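Local coordinates for holo-[acyl-carrier-protein] synthase (Thermotoga maritima, PDB 5XUM) that belongs to the 4'-phosphopantetheinyl transferase superfamily of enzymes and is found here as an assembly of three protein chains, at residues E26-L31 against A47-F52; L33-R38 against F70-G75; G118-L123 against E135-E140. All coordinates share one frame; numbering follows the deposited sequence.

How the contacts relate
Contacts 1 and 2 sit side by side, centres about 10 Å apart, and both use helix 26-34. They meet through a probable hydrogen bond of E28 OE2 with F70 N, S27 packing on L71, and the F70 ring reaching the backbone of L48 and K49. Contact 1 is buried and joins this helix to helix 38-56. Contact 2 lies at the surface and ties the loop after the helix to strand 68-73. Each rests on one oppositely charged pair, lysine with glutamate inside and arginine with glutamate outside. Contact 3 is partly buried and lies on the opposite side of the chain's centre, its centre about 32 Å from that of contact 1. It packs a helix on a sheet around a tryptophan.

Contact 1 (E26-L31 against A47-F52)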
ATOM      1  N   GLU A  26      12.314   4.519  24.894  1.00 62.04           N
ATOM      2  CA  GLU A  26      13.682   4.773  25.362  1.00 63.59           C
ATOM      3  C   GLU A  26      14.704   4.933  24.235  1.00 60.46           C
ATOM      4  O   GLU A  26      15.541   5.836  24.280  1.00 61.03           O
ATOM      5  CB  GLU A  26      14.139   3.690  26.350  1.00 62.80           C
ATOM      6  CG  GLU A  26      13.434   3.735  27.699  1.00 68.78           C
ATOM      7  CD  GLU A  26      13.610   5.061  28.418  1.00 76.34           C
ATOM      8  OE1 GLU A  26      12.594   5.746  28.660  1.00 79.89           O
ATOM      9  OE2 GLU A  26      14.765   5.424  28.733  1.00 86.90           O
ATOM     10  N   SER A  27      14.629   4.063  23.230  1.00 59.67           N
ATOM     11  CA  SER A  27      15.540   4.122  22.086  1.00 57.59           C
ATOM     12  C   SER A  27      15.263   5.332  21.190  1.00 57.92           C
ATOM     13  O   SER A  27      16.181   5.864  20.562  1.00 59.10           O
ATOM     14  CB  SER A  27      15.482   2.826  21.278  1.00 59.08           C
ATOM     15  OG  SER A  27      15.963   1.732  22.037  1.00 65.18           O
ATOM     16  N   GLU A  28      14.002   5.761  21.139  1.00 54.24           N
ATOM     17  CA  GLU A  28      13.621   6.969  20.404  1.00 53.38           C
ATOM     18  C   GLU A  28      14.157   8.230  21.083  1.00 55.08           C
ATOM     19  O   GLU A  28      14.513   9.195  20.406  1.00 52.10           O
ATOM     20  CB  GLU A  28      12.101   7.062  20.246  1.00 50.96           C
ATOM     21  CG  GLU A  28      11.513   6.082  19.243  1.00 49.60           C
ATOM     22  CD  GLU A  28       9.998   6.164  19.152  1.00 47.94           C
ATOM     23  OE1 GLU A  28       9.331   6.222  20.210  1.00 45.12           O
ATOM     24  OE2 GLU A  28       9.472   6.157  18.017  1.00 44.83           O
ATOM     25  N   LYS A  29      14.210   8.208  22.416  1.00 58.15           N
ATOM     26  CA  LYS A  29      14.768   9.312  23.209  1.00 61.34           C
ATOM     27  C   LYS A  29      16.257   9.513  22.934  1.00 60.25           C
ATOM     28  O   LYS A  29      16.723  10.649  22.835  1.00 67.90           O
ATOM     29  CB  LYS A  29      14.538   9.084  24.706  1.00 60.48           C
ATOM     30  CG  LYS A  29      13.112   9.338  25.167  1.00 62.70           C
ATOM     31  CD  LYS A  29      12.929   8.937  26.622  1.00 67.02           C
ATOM     32  CE  LYS A  29      11.489   9.134  27.068  1.00 71.87           C
ATOM     33  NZ  LYS A  29      11.271   8.651  28.460  1.00 80.10           N
ATOM     34  N   ARG A  30      16.992   8.407  22.814  1.00 62.32           N
ATOM     35  CA  ARG A  30      18.410   8.437  22.448  1.00 65.09           C
ATOM     36  C   ARG A  30      18.620   8.995  21.040  1.00 67.26           C
ATOM     37  O   ARG A  30      19.588   9.715  20.787  1.00 70.82           O
ATOM     38  CB  ARG A  30      19.029   7.041  22.560  1.00 68.75           C
ATOM     39  CG  ARG A  30      19.431   6.645  23.973  1.00 71.54           C
ATOM     40  CD  ARG A  30      19.960   5.219  24.018  1.00 74.59           C
ATOM     41  NE  ARG A  30      18.880   4.234  24.075  1.00 76.53           N
ATOM     42  CZ  ARG A  30      19.033   2.929  23.861  1.00 79.12           C
ATOM     43  NH1 ARG A  30      20.226   2.428  23.563  1.00 85.19           N
ATOM     44  NH2 ARG A  30      17.985   2.119  23.941  1.00 79.05           N
ATOM     45  N   LEU A  31      17.706   8.655  20.132  1.00 63.41           N
ATOM     46  CA  LEU A  31      17.732   9.170  18.764  1.00 59.97           C
ATOM     47  C   LEU A  31      17.323  10.645  18.726  1.00 59.58           C
ATOM     48  O   LEU A  31      17.861  11.425  17.937  1.00 61.77           O
ATOM     49  CB  LEU A  31      16.821   8.322  17.865  1.00 58.96           C
ATOM     50  CG  LEU A  31      16.822   8.534  16.347  1.00 58.05           C
ATOM     51  CD1 LEU A  31      18.171   8.199  15.726  1.00 56.67           C
ATOM     52  CD2 LEU A  31      15.723   7.696  15.712  1.00 59.08           C
ATOM     53  N   ALA A  47       3.044  11.189  14.175  1.00 30.79           N
ATOM     54  CA  ALA A  47       2.342  10.839  12.943  1.00 32.06           C
ATOM     55  C   ALA A  47       2.507   9.359  12.583  1.00 30.52           C
ATOM     56  O   ALA A  47       1.543   8.710  12.190  1.00 29.52           O
ATOM     57  CB  ALA A  47       2.797  11.732  11.793  1.00 30.16           C
ATOM     58  N   LEU A  48       3.725   8.837  12.724  1.00 30.90           N
ATOM     59  CA  LEU A  48       4.002   7.421  12.458  1.00 30.05           C
ATOM     60  C   LEU A  48       3.240   6.483  13.396  1.00 29.02           C
ATOM     61  O   LEU A  48       2.695   5.465  12.956  1.00 27.30           O
ATOM     62  CB  LEU A  48       5.509   7.134  12.515  1.00 30.69           C
ATOM     63  CG  LEU A  48       6.325   7.535  11.281  1.00 30.65           C
ATOM     64  CD1 LEU A  48       7.806   7.660  11.615  1.00 29.44           C
ATOM     65  CD2 LEU A  48       6.106   6.553  10.135  1.00 30.44           C
ATOM     66  N   LYS A  49       3.200   6.839  14.680  1.00 30.34           N
ATOM     67  CA  LYS A  49       2.480   6.055  15.691  1.00 31.70           C
ATOM     68  C   LYS A  49       0.974   6.065  15.453  1.00 29.31           C
ATOM     69  O   LYS A  49       0.322   5.026  15.568  1.00 32.21           O
ATOM     70  CB  LYS A  49       2.798   6.558  17.102  1.00 32.11           C
ATOM     71  CG  LYS A  49       4.197   6.208  17.583  1.00 34.00           C
ATOM     72  CD  LYS A  49       4.593   7.077  18.760  1.00 36.83           C
ATOM     73  CE  LYS A  49       6.101   7.124  18.937  1.00 38.10           C
ATOM     74  NZ  LYS A  49       6.607   5.943  19.684  1.00 38.99           N
ATOM     75  N   GLU A  50       0.433   7.237  15.124  1.00 30.78           N
ATOM     76  CA  GLU A  50      -0.979   7.380  14.758  1.00 33.42           C
ATOM     77  C   GLU A  50      -1.329   6.552  13.521  1.00 30.13           C
ATOM     78  O   GLU A  50      -2.326   5.832  13.519  1.00 32.04           O
ATOM     79  CB  GLU A  50      -1.338   8.853  14.522  1.00 37.05           C
ATOM     80  CG  GLU A  50      -1.562   9.667  15.786  1.00 45.64           C
ATOM     81  CD  GLU A  50      -2.948   9.468  16.378  1.00 52.92           C
ATOM     82  OE1 GLU A  50      -3.795  10.373  16.223  1.00 65.74           O
ATOM     83  OE2 GLU A  50      -3.196   8.410  16.991  1.00 57.88           O
ATOM     84  N   ALA A  51      -0.504   6.660  12.478  1.00 27.08           N
ATOM     85  CA  ALA A  51      -0.670   5.848  11.267  1.00 27.43           C
ATOM     86  C   ALA A  51      -0.608   4.345  11.563  1.00 26.83           C
ATOM     87  O   ALA A  51      -1.381   3.568  10.995  1.00 28.74           O
ATOM     88  CB  ALA A  51       0.361   6.228  10.216  1.00 23.93           C
ATOM     89  N   PHE A  52       0.298   3.942  12.453  1.00 26.85           N
ATOM     90  CA  PHE A  52       0.418   2.532  12.847  1.00 28.81           C
ATOM     91  C   PHE A  52      -0.869   2.004  13.483  1.00 30.38           C
ATOM     92  O   PHE A  52      -1.380   0.958  13.083  1.00 31.06           O
ATOM     93  CB  PHE A  52       1.620   2.303  13.777  1.00 28.16           C
ATOM     94  CG  PHE A  52       1.712   0.898  14.315  1.00 32.13           C
ATOM     95  CD1 PHE A  52       2.135  -0.152  13.501  1.00 31.02           C
ATOM     96  CD2 PHE A  52       1.364   0.619  15.637  1.00 34.89           C
ATOM     97  CE1 PHE A  52       2.213  -1.450  13.997  1.00 32.26           C
ATOM     98  CE2 PHE A  52       1.441  -0.676  16.136  1.00 36.08           C
ATOM     99  CZ  PHE A  52       1.868  -1.712  15.316  1.00 34.43           C
TER
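E28 and K49 both start with CG beside the backbone N and anti to the carbonyl carbon. The E28 chain then runs straight on beyond CG (chi2 178°). The K49 chain stays nearly extended until its last torsion, where it bends (chi4 -82°). This turn brings the ammonium group onto the carboxylate. The two side chains come from opposite directions; the CA atoms of E28 and K49, the nearest between segments 26-31 and 47-52, are 12.1 Å apart. K49 NZ donates to E28 OE1 at 2.8 Å, a hydrogen bond within a salt bridge. OE1 uses its syn lone pair, the one on the side of OE2. K49 CE lies 3.6 Å from E28 OE1, so the last methylene also meets the carboxylate.

The pair joins helices 26-34 and 38-56. Helix 38-56 carries the sequence K49-E50-A51, which matches the lysine-glutamate signature of this superfamily. Strand 68-73 borders the pair too. K49 NZ also bonds to the carbonyl oxygens of V68, F65 and I23, and its three N-H are shared among four acceptors. The buried ammonium is thus surrounded by one carboxylate and backbone carbonyls. E28 OE2 accepts from the backbone N of F70. E28 OE1 takes a further bond from the backbone N of G25, just before the helix. The carboxylate is held through both oxygens, which fixes its rotation. Within helix 26-34, a second salt bridge runs from K29 NZ to E26 OE1 at 3.2 Å. It reaches OE1 on the syn side, 25° out of the carboxylate plane.

Contact 2 (L33-R38 against F70-G75); sequences LTRKRR and FLESNG
The guanidinium of R35 meets the carboxylate of E72 with its edge. E72 CD lies in the guanidinium plane, at the end formed by NH1 and NH2. The carboxylate is tilted 55° from the guanidinium plane. Both oxygens are therefore approached from above the carboxylate plane, OE1 at 58° and OE2 at 47° out of it. R35 grips end-on, with one nitrogen to each oxygen. R35 NH1 donates to E72 OE1 at 2.9 Å, and R35 NH2 donates to E72 OE2 at 2.8 Å. Both bonds are fairly straight. The R35 chain bends twice, at chi2 and chi3, while E72 reaches out extended from its strand. Together they span a CA separation of 11.9 Å between R35 and E72. R45 NH2 makes a long, weak ion pair with E72 OE2. L31 touches E72, and R35 lies against F41 of helix 38-56.

This bidentate, end-on salt bridge is a surface link. It joins the loop between helices 26-34 and 38-56 to strand 68-73, the first strand of the beta hairpin 68-73/76-81.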
ATOM      1  N   LEU A  33      17.884  12.941  21.025  1.00 68.22           N
ATOM      2  CA  LEU A  33      19.002  13.773  21.488  1.00 73.44           C
ATOM      3  C   LEU A  33      19.992  14.101  20.368  1.00 73.09           C
ATOM      4  O   LEU A  33      20.617  15.163  20.375  1.00 79.03           O
ATOM      5  CB  LEU A  33      19.734  13.100  22.658  1.00 77.60           C
ATOM      6  CG  LEU A  33      18.997  12.925  23.994  1.00 79.29           C
ATOM      7  CD1 LEU A  33      19.740  11.944  24.890  1.00 77.73           C
ATOM      8  CD2 LEU A  33      18.789  14.255  24.708  1.00 83.97           C
ATOM      9  N   THR A  34      20.120  13.185  19.410  1.00 74.99           N
ATOM     10  CA  THR A  34      21.009  13.350  18.258  1.00 78.60           C
ATOM     11  C   THR A  34      20.448  14.354  17.247  1.00 79.78           C
ATOM     12  O   THR A  34      21.203  14.992  16.511  1.00 82.74           O
ATOM     13  CB  THR A  34      21.248  12.002  17.540  1.00 78.93           C
ATOM     14  OG1 THR A  34      21.339  10.945  18.503  1.00 79.75           O
ATOM     15  CG2 THR A  34      22.532  12.040  16.712  1.00 82.89           C
ATOM     16  N   ARG A  35      19.124  14.494  17.226  1.00 79.20           N
ATOM     17  CA  ARG A  35      18.433  15.281  16.202  1.00 75.93           C
ATOM     18  C   ARG A  35      18.575  16.793  16.348  1.00 73.20           C
ATOM     19  O   ARG A  35      18.414  17.344  17.438  1.00 74.07           O
ATOM     20  CB  ARG A  35      16.950  14.893  16.130  1.00 73.03           C
ATOM     21  CG  ARG A  35      16.703  13.554  15.456  1.00 69.51           C
ATOM     22  CD  ARG A  35      17.032  13.621  13.973  1.00 73.27           C
ATOM     23  NE  ARG A  35      17.735  12.424  13.526  1.00 80.23           N
ATOM     24  CZ  ARG A  35      17.179  11.429  12.839  1.00 81.38           C
ATOM     25  NH1 ARG A  35      17.916  10.386  12.486  1.00 87.07           N
ATOM     26  NH2 ARG A  35      15.896  11.477  12.501  1.00 82.52           N
ATOM     27  N   LYS A  36      18.880  17.444  15.228  1.00 71.98           N
ATOM     28  CA  LYS A  36      18.994  18.899  15.163  1.00 76.01           C
ATOM     29  C   LYS A  36      17.608  19.548  15.176  1.00 71.95           C
ATOM     30  O   LYS A  36      17.349  20.450  15.973  1.00 71.43           O
ATOM     31  CB  LYS A  36      19.785  19.309  13.915  1.00 81.88           C
ATOM     32  CG  LYS A  36      19.893  20.808  13.679  1.00 88.35           C
ATOM     33  CD  LYS A  36      20.682  21.102  12.411  1.00 91.01           C
ATOM     34  CE  LYS A  36      20.280  22.434  11.796  1.00 90.30           C
ATOM     35  NZ  LYS A  36      18.926  22.372  11.176  1.00 82.18           N
ATOM     36  N   ARG A  37      16.724  19.083  14.296  1.00 70.70           N
ATOM     37  CA  ARG A  37      15.350  19.579  14.242  1.00 64.19           C
ATOM     38  C   ARG A  37      14.450  18.746  15.157  1.00 60.45           C
ATOM     39  O   ARG A  37      13.919  17.706  14.759  1.00 58.72           O
ATOM     40  CB  ARG A  37      14.839  19.609  12.797  1.00 63.42           C
ATOM     41  CG  ARG A  37      15.480  20.709  11.962  1.00 68.53           C
ATOM     42  CD  ARG A  37      15.462  20.399  10.472  1.00 67.37           C
ATOM     43  NE  ARG A  37      14.134  20.541   9.877  1.00 65.93           N
ATOM     44  CZ  ARG A  37      13.596  21.694   9.481  1.00 68.83           C
ATOM     45  NH1 ARG A  37      12.381  21.709   8.950  1.00 69.95           N
ATOM     46  NH2 ARG A  37      14.262  22.835   9.616  1.00 75.57           N
ATOM     47  N   ARG A  38      14.302  19.224  16.391  1.00 57.11           N
ATOM     48  CA  ARG A  38      13.631  18.484  17.458  1.00 55.58           C
ATOM     49  C   ARG A  38      12.115  18.431  17.287  1.00 56.01           C
ATOM     50  O   ARG A  38      11.504  17.380  17.493  1.00 52.75           O
ATOM     51  CB  ARG A  38      13.994  19.071  18.826  1.00 60.36           C
ATOM     52  CG  ARG A  38      15.470  18.953  19.173  1.00 44.99           C
ATOM     53  CD  ARG A  38      15.822  19.686  20.454  1.00 51.35           C
ATOM     54  NE  ARG A  38      15.501  18.908  21.652  1.00 66.66           N
ATOM     55  CZ  ARG A  38      16.272  17.951  22.166  1.00 74.84           C
ATOM     56  NH1 ARG A  38      15.888  17.310  23.260  1.00 81.54           N
ATOM     57  NH2 ARG A  38      17.425  17.627  21.591  1.00 78.67           N
ATOM     58  N   PHE A  70       9.723   3.919  16.441  1.00 40.78           N
ATOM     59  CA  PHE A  70      10.231   4.065  15.090  1.00 38.81           C
ATOM     60  C   PHE A  70      11.674   4.535  15.140  1.00 43.86           C
ATOM     61  O   PHE A  70      11.960   5.709  15.407  1.00 43.79           O
ATOM     62  CB  PHE A  70       9.345   4.996  14.259  1.00 36.77           C
ATOM     63  CG  PHE A  70       7.988   4.421  13.960  1.00 33.24           C
ATOM     64  CD1 PHE A  70       7.771   3.692  12.798  1.00 33.78           C
ATOM     65  CD2 PHE A  70       6.933   4.592  14.849  1.00 33.07           C
ATOM     66  CE1 PHE A  70       6.522   3.156  12.518  1.00 33.80           C
ATOM     67  CE2 PHE A  70       5.684   4.056  14.578  1.00 33.64           C
ATOM     68  CZ  PHE A  70       5.478   3.338  13.410  1.00 33.63           C
ATOM     69  N   LEU A  71      12.577   3.587  14.911  1.00 43.80           N
ATOM     70  CA  LEU A  71      14.007   3.852  14.907  1.00 48.06           C
ATOM     71  C   LEU A  71      14.455   4.143  13.480  1.00 51.40           C
ATOM     72  O   LEU A  71      13.619   4.383  12.603  1.00 50.20           O
ATOM     73  CB  LEU A  71      14.771   2.665  15.506  1.00 48.74           C
ATOM     74  CG  LEU A  71      14.272   2.145  16.862  1.00 51.13           C
ATOM     75  CD1 LEU A  71      15.057   0.920  17.305  1.00 56.87           C
ATOM     76  CD2 LEU A  71      14.318   3.233  17.928  1.00 50.49           C
ATOM     77  N   GLU A  72      15.764   4.135  13.247  1.00 55.40           N
ATOM     78  CA  GLU A  72      16.301   4.396  11.916  1.00 60.59           C
ATOM     79  C   GLU A  72      17.409   3.433  11.507  1.00 64.60           C
ATOM     80  O   GLU A  72      18.357   3.199  12.258  1.00 61.64           O
ATOM     81  CB  GLU A  72      16.788   5.843  11.798  1.00 65.78           C
ATOM     82  CG  GLU A  72      15.663   6.857  11.654  1.00 71.69           C
ATOM     83  CD  GLU A  72      16.122   8.193  11.101  1.00 83.42           C
ATOM     84  OE1 GLU A  72      17.278   8.296  10.632  1.00 89.23           O
ATOM     85  OE2 GLU A  72      15.316   9.146  11.134  1.00 89.55           O
ATOM     86  N   SER A  73      17.253   2.866  10.315  1.00 67.23           N
ATOM     87  CA  SER A  73      18.315   2.147   9.628  1.00 71.60           C
ATOM     88  C   SER A  73      18.546   2.880   8.317  1.00 77.81           C
ATOM     89  O   SER A  73      17.610   3.068   7.533  1.00 76.61           O
ATOM     90  CB  SER A  73      17.924   0.691   9.375  1.00 75.30           C
ATOM     91  OG  SER A  73      17.796  -0.021  10.594  1.00 86.38           O
ATOM     92  N   ASN A  74      19.791   3.296   8.093  1.00 81.95           N
ATOM     93  CA  ASN A  74      20.142   4.233   7.019  1.00 85.54           C
ATOM     94  C   ASN A  74      19.477   5.591   7.266  1.00 82.85           C
ATOM     95  O   ASN A  74      19.896   6.337   8.157  1.00 87.14           O
ATOM     96  CB  ASN A  74      19.790   3.672   5.629  1.00 91.80           C
ATOM     97  CG  ASN A  74      20.338   2.273   5.402  1.00 99.52           C
ATOM     98  OD1 ASN A  74      21.497   1.985   5.708  1.00104.93           O
ATOM     99  ND2 ASN A  74      19.504   1.395   4.853  1.00103.60           N
ATOM    100  N   GLY A  75      18.436   5.898   6.494  1.00 81.54           N
ATOM    101  CA  GLY A  75      17.661   7.123   6.686  1.00 78.29           C
ATOM    102  C   GLY A  75      16.173   6.856   6.834  1.00 75.92           C
ATOM    103  O   GLY A  75      15.393   7.777   7.084  1.00 77.58           O
TER

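Contact 3 (G118-L123 against E135-E140)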
ATOM      1  N   GLY A 118      17.580 -23.352  15.805  1.00 65.59           N
ATOM      2  CA  GLY A 118      17.341 -24.437  16.760  1.00 68.35           C
ATOM      3  C   GLY A 118      17.333 -25.825  16.144  1.00 68.57           C
ATOM      4  O   GLY A 118      17.720 -26.003  14.986  1.00 68.36           O
ATOM      5  N   ASP A 119      16.888 -26.806  16.928  1.00 70.67           N
ATOM      6  CA  ASP A 119      16.824 -28.203  16.493  1.00 70.47           C
ATOM      7  C   ASP A 119      15.774 -28.403  15.403  1.00 68.94           C
ATOM      8  O   ASP A 119      14.620 -27.995  15.558  1.00 65.06           O
ATOM      9  CB  ASP A 119      16.536 -29.125  17.685  1.00 75.31           C
ATOM     10  CG  ASP A 119      16.373 -30.582  17.278  1.00 78.97           C
ATOM     11  OD1 ASP A 119      17.306 -31.149  16.664  1.00 80.13           O
ATOM     12  OD2 ASP A 119      15.310 -31.166  17.581  1.00 86.12           O
ATOM     13  N   GLU A 120      16.190 -29.040  14.308  1.00 66.62           N
ATOM     14  CA  GLU A 120      15.334 -29.279  13.145  1.00 66.74           C
ATOM     15  C   GLU A 120      14.069 -30.064  13.499  1.00 68.06           C
ATOM     16  O   GLU A 120      12.969 -29.700  13.075  1.00 69.37           O
ATOM     17  CB  GLU A 120      16.122 -30.004  12.048  1.00 70.35           C
ATOM     18  CG  GLU A 120      15.382 -30.152  10.725  1.00 71.57           C
ATOM     19  CD  GLU A 120      16.182 -30.901   9.670  1.00 74.01           C
ATOM     20  OE1 GLU A 120      15.554 -31.485   8.760  1.00 70.47           O
ATOM     21  OE2 GLU A 120      17.431 -30.907   9.744  1.00 76.28           O
ATOM     22  N   SER A 121      14.238 -31.129  14.282  1.00 65.30           N
ATOM     23  CA  SER A 121      13.134 -31.992  14.700  1.00 65.01           C
ATOM     24  C   SER A 121      12.117 -31.256  15.576  1.00 59.79           C
ATOM     25  O   SER A 121      10.909 -31.429  15.404  1.00 63.10           O
ATOM     26  CB  SER A 121      13.670 -33.229  15.426  1.00 70.00           C
ATOM     27  OG  SER A 121      12.621 -34.124  15.746  1.00 75.95           O
ATOM     28  N   PHE A 122      12.614 -30.439  16.505  1.00 54.38           N
ATOM     29  CA  PHE A 122      11.771 -29.607  17.368  1.00 54.91           C
ATOM     30  C   PHE A 122      10.861 -28.690  16.550  1.00 56.68           C
ATOM     31  O   PHE A 122       9.674 -28.547  16.856  1.00 53.16           O
ATOM     32  CB  PHE A 122      12.645 -28.774  18.318  1.00 53.88           C
ATOM     33  CG  PHE A 122      11.874 -27.792  19.168  1.00 58.46           C
ATOM     34  CD1 PHE A 122      11.439 -28.144  20.442  1.00 59.52           C
ATOM     35  CD2 PHE A 122      11.599 -26.508  18.700  1.00 60.10           C
ATOM     36  CE1 PHE A 122      10.738 -27.241  21.228  1.00 61.59           C
ATOM     37  CE2 PHE A 122      10.894 -25.600  19.482  1.00 61.09           C
ATOM     38  CZ  PHE A 122      10.462 -25.969  20.747  1.00 62.59           C
ATOM     39  N   LEU A 123      11.427 -28.077  15.511  1.00 56.52           N
ATOM     40  CA  LEU A 123      10.710 -27.099  14.694  1.00 52.39           C
ATOM     41  C   LEU A 123       9.692 -27.736  13.752  1.00 53.97           C
ATOM     42  O   LEU A 123       8.601 -27.197  13.574  1.00 53.43           O
ATOM     43  CB  LEU A 123      11.692 -26.221  13.908  1.00 52.48           C
ATOM     44  CG  LEU A 123      12.683 -25.358  14.701  1.00 52.01           C
ATOM     45  CD1 LEU A 123      13.704 -24.729  13.762  1.00 55.11           C
ATOM     46  CD2 LEU A 123      11.986 -24.288  15.532  1.00 47.13           C
ATOM     47  N   GLU A 135      21.592 -17.820   8.556  1.00 81.96           N
ATOM     48  CA  GLU A 135      20.945 -17.201   9.717  1.00 80.49           C
ATOM     49  C   GLU A 135      20.128 -18.202  10.539  1.00 69.82           C
ATOM     50  O   GLU A 135      20.005 -18.053  11.757  1.00 71.19           O
ATOM     51  CB  GLU A 135      20.056 -16.026   9.292  1.00 83.88           C
ATOM     52  CG  GLU A 135      20.808 -14.820   8.743  1.00 90.89           C
ATOM     53  CD  GLU A 135      20.937 -14.835   7.229  1.00100.78           C
ATOM     54  OE1 GLU A 135      21.494 -15.808   6.676  1.00 99.29           O
ATOM     55  OE2 GLU A 135      20.485 -13.860   6.590  1.00106.20           O
ATOM     56  N   GLY A 136      19.571 -19.210   9.869  1.00 66.26           N
ATOM     57  CA  GLY A 136      18.801 -20.260  10.540  1.00 62.27           C
ATOM     58  C   GLY A 136      17.743 -20.905   9.664  1.00 58.92           C
ATOM     59  O   GLY A 136      17.868 -20.933   8.436  1.00 60.62           O
ATOM     60  N   TRP A 137      16.700 -21.432  10.304  1.00 51.92           N
ATOM     61  CA  TRP A 137      15.577 -22.051   9.603  1.00 52.95           C
ATOM     62  C   TRP A 137      14.499 -21.046   9.309  1.00 50.89           C
ATOM     63  O   TRP A 137      14.120 -20.258  10.182  1.00 46.91           O
ATOM     64  CB  TRP A 137      14.996 -23.191  10.432  1.00 55.32           C
ATOM     65  CG  TRP A 137      15.955 -24.335  10.663  1.00 58.53           C
ATOM     66  CD1 TRP A 137      16.752 -24.565  11.782  1.00 61.34           C
ATOM     67  CD2 TRP A 137      16.249 -25.451   9.751  1.00 63.12           C
ATOM     68  NE1 TRP A 137      17.494 -25.709  11.630  1.00 65.84           N
ATOM     69  CE2 TRP A 137      17.242 -26.289  10.435  1.00 65.89           C
ATOM     70  CE3 TRP A 137      15.808 -25.824   8.485  1.00 65.91           C
ATOM     71  CZ2 TRP A 137      17.752 -27.443   9.858  1.00 68.71           C
ATOM     72  CZ3 TRP A 137      16.330 -26.993   7.914  1.00 68.99           C
ATOM     73  CH2 TRP A 137      17.279 -27.779   8.585  1.00 68.43           C
ATOM     74  N   GLU A 138      13.998 -21.062   8.075  1.00 47.21           N
ATOM     75  CA  GLU A 138      12.851 -20.239   7.702  1.00 49.98           C
ATOM     76  C   GLU A 138      11.569 -21.028   7.936  1.00 50.34           C
ATOM     77  O   GLU A 138      11.400 -22.127   7.401  1.00 53.09           O
ATOM     78  CB  GLU A 138      12.942 -19.773   6.242  1.00 50.87           C
ATOM     79  CG  GLU A 138      11.891 -18.730   5.867  1.00 53.63           C
ATOM     80  CD  GLU A 138      11.851 -18.402   4.382  1.00 58.06           C
ATOM     81  OE1 GLU A 138      10.926 -17.670   3.969  1.00 54.92           O
ATOM     82  OE2 GLU A 138      12.731 -18.866   3.622  1.00 60.37           O
ATOM     83  N   ILE A 139      10.678 -20.469   8.748  1.00 47.06           N
ATOM     84  CA  ILE A 139       9.409 -21.118   9.075  1.00 45.51           C
ATOM     85  C   ILE A 139       8.217 -20.247   8.684  1.00 45.20           C
ATOM     86  O   ILE A 139       8.344 -19.025   8.551  1.00 44.45           O
ATOM     87  CB  ILE A 139       9.312 -21.489  10.580  1.00 46.06           C
ATOM     88  CG1 ILE A 139       9.390 -20.235  11.467  1.00 43.62           C
ATOM     89  CG2 ILE A 139      10.387 -22.509  10.959  1.00 47.29           C
ATOM     90  CD1 ILE A 139       8.855 -20.428  12.871  1.00 43.91           C
ATOM     91  N   GLU A 140       7.070 -20.887   8.481  1.00 42.78           N
ATOM     92  CA  GLU A 140       5.805 -20.175   8.377  1.00 45.77           C
ATOM     93  C   GLU A 140       5.037 -20.349   9.680  1.00 47.78           C
ATOM     94  O   GLU A 140       4.828 -21.471  10.142  1.00 50.88           O
ATOM     95  CB  GLU A 140       4.982 -20.664   7.173  1.00 47.20           C
ATOM     96  CG  GLU A 140       3.504 -20.262   7.176  1.00 50.05           C
ATOM     97  CD  GLU A 140       3.256 -18.754   7.224  1.00 52.50           C
ATOM     98  OE1 GLU A 140       4.196 -17.959   7.018  1.00 50.09           O
ATOM     99  OE2 GLU A 140       2.098 -18.357   7.473  1.00 53.29           O
TER
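W137 packs against E120 and L123 from the helix, and the contact is mainly apolar. L123 CD1 comes within 3.6 Å of W137 CD1 and also lies 3.9 Å from W137 CB. It meets the pyrrole part of the indole obliquely.

A CH-pi contact is made at the other end of the indole. E120 CG lies 4.1 Å from the centroid of the six-membered ring of W137, 30° off the normal and off-centre. CG stands anti to the backbone N (chi1 -173°). This carries CG over the six-membered ring, which the side chain crosses at a slant. The E120 CA atom lies over one ring face, offset toward the rim. The carboxylate follows at a tilt of 45° to the ring, with E120 OE2 3.3 Å from W137 CH2.

G118 O lies at the indole edge, near its plane, 3.4 Å from W137 NE1. Other polar interactions are clear. E120 OE1 forms a salt bridge with R124, and W137 has a cation-pi contact with R132. D119 is the N-cap of the helix: its OD2 accepts from F122 N at 3.0 Å.

The four-stranded antiparallel sheet with helices 120-126 and 145-154 has the strand order and beta-alpha-beta-beta-alpha-beta topology of a ferredoxin-like fold. This contact sets the first helix against strand 137-140, which pairs with strand 114-117 through W137 and V116. The contact is probably held mostly by van der Waals packing and the CH-pi contact around one indole, while the charge of E120 is paired within its own helix.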